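Local coordinates for protein enoyl-CoA hydratase (PDB 5KJP) that probably catalyses the reversible hydration of unsaturated fatty acyl-CoA thioesters, as a member of the crotonase superfamily, at residues 244-249 with 260-265. Numbering follows the deposited sequence.
Sequences SNDAKE and PRWTGT
D246 has CG anti to its carbonyl carbon (chi1 -84°), which sets CG beside the backbone N, and the two oxygens on it meet the backbone N-H groups of T263 and G264. E249 has CG anti to its backbone N (chi1 169°), and its chain is bent at chi2; OE2 makes the contact with R261. D246 OD1 accepts from T263 N at 2.8 Å through its syn lone pair, in a nearly straight bond. D246 OD2 takes G264 N at 2.9 Å, also on the syn side but 26° out of the carboxylate plane. One water donates to D246 OD1 and also bonds T263 OG1. Both carboxylate oxygens are therefore engaged by the C-terminal tail, and the group's rotation is fixed.

The W262 ring lies against D246: W262 CE3 is 3.6 Å from D246 CG. The carbonyl D246 O reaches the ring edge in plane, 3.2 Å from W262 CZ3. P260 CB lies above one ring face, offset toward the rim. W262 NE1 donates to A206 O. K141 of the second subunit also packs on W262.

The terminal carboxylate of T265 meets the first turn of helix 245-255. N245 N donates to T265 OXT and D246 N to T265 O, both at 2.8 Å. N245 ND2 points almost straight at T265 OG1, 2.9 Å away, with OG1 in the amide plane. S244 is the N-cap: its OG accepts from A247 N and bonds V241 O. One turn on, E249 OE2 accepts from R261 N at 2.8 Å on its anti side and is salt-bridged to R258.

The tail thus folds back along its own last helix. Its negative carboxylate binds N-H groups at the positive end of the helix dipole, which probably stabilises the charge and holds the chain end in place.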
loop_
_atom_site.group_PDB
_atom_site.type_symbol
_atom_site.label_atom_id
_atom_site.label_comp_id
_atom_site.label_asym_id
_atom_site.label_seq_id
_atom_site.Cartn_x
_atom_site.Cartn_y
_atom_site.Cartn_z
ATOM N N SER A 244 -22.383 23.622 -4.157
ATOM C CA SER A 244 -22.269 24.047 -5.549
ATOM C C SER A 244 -23.587 23.917 -6.302
ATOM O O SER A 244 -24.479 23.172 -5.892
ATOM C CB SER A 244 -21.189 23.233 -6.268
ATOM O OG SER A 244 -21.534 21.855 -6.310
ATOM N N ASN A 245 -23.701 24.639 -7.412
ATOM C CA ASN A 245 -24.822 24.448 -8.321
ATOM C C ASN A 245 -24.900 23.013 -8.841
ATOM O O ASN A 245 -25.990 22.469 -9.036
ATOM C CB ASN A 245 -24.724 25.422 -9.493
ATOM C CG ASN A 245 -24.957 26.857 -9.070
ATOM O OD1 ASN A 245 -25.845 27.140 -8.270
ATOM N ND2 ASN A 245 -24.151 27.769 -9.599
ATOM N N ASP A 246 -23.742 22.398 -9.054
ATOM C CA ASP A 246 -23.703 21.049 -9.599
ATOM C C ASP A 246 -24.247 20.029 -8.608
ATOM O O ASP A 246 -24.797 18.998 -9.011
ATOM C CB ASP A 246 -22.277 20.674 -10.020
ATOM C CG ASP A 246 -21.926 21.183 -11.413
ATOM O OD1 ASP A 246 -22.841 21.642 -12.140
ATOM O OD2 ASP A 246 -20.734 21.122 -11.782
ATOM N N ALA A 247 -24.097 20.310 -7.317
ATOM C CA ALA A 247 -24.637 19.420 -6.293
ATOM C C ALA A 247 -26.160 19.402 -6.389
ATOM O O ALA A 247 -26.791 18.350 -6.252
ATOM C CB ALA A 247 -24.184 19.852 -4.893
ATOM N N LYS A 248 -26.746 20.569 -6.641
ATOM C CA LYS A 248 -28.192 20.669 -6.815
ATOM C C LYS A 248 -28.623 19.941 -8.084
ATOM O O LYS A 248 -29.565 19.151 -8.070
ATOM C CB LYS A 248 -28.632 22.135 -6.865
ATOM C CG LYS A 248 -30.101 22.333 -7.189
ATOM C CD LYS A 248 -30.454 23.814 -7.182
ATOM C CE LYS A 248 -31.885 24.042 -7.626
ATOM N NZ LYS A 248 -32.235 25.493 -7.559
ATOM N N GLU A 249 -27.921 20.216 -9.178
ATOM C CA GLU A 249 -28.230 19.620 -10.471
ATOM C C GLU A 249 -28.101 18.096 -10.427
ATOM O O GLU A 249 -28.905 17.380 -11.022
ATOM C CB GLU A 249 -27.312 20.208 -11.550
ATOM C CG GLU A 249 -27.349 19.504 -12.897
ATOM C CD GLU A 249 -28.681 19.638 -13.615
ATOM O OE1 GLU A 249 -29.535 20.444 -13.181
ATOM O OE2 GLU A 249 -28.874 18.927 -14.622
ATOM N N PRO A 260 -27.325 14.572 -15.784
ATOM C CA PRO A 260 -27.074 15.893 -15.204
ATOM C C PRO A 260 -26.349 16.806 -16.183
ATOM O O PRO A 260 -25.458 16.359 -16.899
ATOM C CB PRO A 260 -26.196 15.580 -13.989
ATOM C CG PRO A 260 -25.540 14.286 -14.334
ATOM C CD PRO A 260 -26.541 13.515 -15.126
ATOM N N ARG A 261 -26.743 18.071 -16.221
ATOM C CA ARG A 261 -26.059 19.042 -17.058
ATOM C C ARG A 261 -25.134 19.878 -16.185
ATOM O O ARG A 261 -25.550 20.879 -15.604
ATOM C CB ARG A 261 -27.065 19.926 -17.795
ATOM C CG ARG A 261 -28.123 19.146 -18.561
ATOM C CD ARG A 261 -28.757 20.000 -19.650
ATOM N NE ARG A 261 -29.272 19.196 -20.755
ATOM C CZ ARG A 261 -29.970 19.686 -21.776
ATOM N NH1 ARG A 261 -30.247 20.982 -21.833
ATOM N NH2 ARG A 261 -30.399 18.880 -22.739
ATOM N N TRP A 262 -23.882 19.446 -16.080
ATOM C CA TRP A 262 -22.934 20.095 -15.188
ATOM C C TRP A 262 -22.566 21.486 -15.689
ATOM O O TRP A 262 -22.546 21.733 -16.894
ATOM C CB TRP A 262 -21.658 19.258 -15.045
ATOM C CG TRP A 262 -21.850 17.816 -14.649
ATOM C CD1 TRP A 262 -21.439 16.718 -15.349
ATOM C CD2 TRP A 262 -22.479 17.318 -13.457
ATOM N NE1 TRP A 262 -21.772 15.568 -14.671
ATOM C CE2 TRP A 262 -22.410 15.908 -13.507
ATOM C CE3 TRP A 262 -23.088 17.924 -12.354
ATOM C CZ2 TRP A 262 -22.924 15.097 -12.495
ATOM C CZ3 TRP A 262 -23.606 17.113 -11.352
ATOM C CH2 TRP A 262 -23.521 15.718 -11.432
ATOM N N THR A 263 -22.257 22.386 -14.760
ATOM C CA THR A 263 -21.768 23.717 -15.119
ATOM C C THR A 263 -20.380 23.998 -14.538
ATOM O O THR A 263 -19.753 24.998 -14.879
ATOM C CB THR A 263 -22.731 24.821 -14.641
ATOM O OG1 THR A 263 -22.790 24.818 -13.209
ATOM C CG2 THR A 263 -24.128 24.606 -15.213
ATOM N N GLY A 264 -19.905 23.114 -13.666
ATOM C CA GLY A 264 -18.640 23.325 -12.984
ATOM C C GLY A 264 -18.725 24.493 -12.018
ATOM O O GLY A 264 -17.725 25.148 -11.718
ATOM N N THR A 265 -19.939 24.769 -11.549
ATOM C CA THR A 265 -20.177 25.790 -10.534
ATOM C C THR A 265 -21.104 25.222 -9.466
ATOM O O THR A 265 -21.598 24.101 -9.620
ATOM C CB THR A 265 -20.808 27.074 -11.123
ATOM O OG1 THR A 265 -22.157 26.805 -11.524
ATOM C CG2 THR A 265 -20.013 27.575 -12.318
ATOM O OXT THR A 265 -21.380 25.855 -8.440
HETATM O O HOH W 1 -24.726 23.489 -12.158
#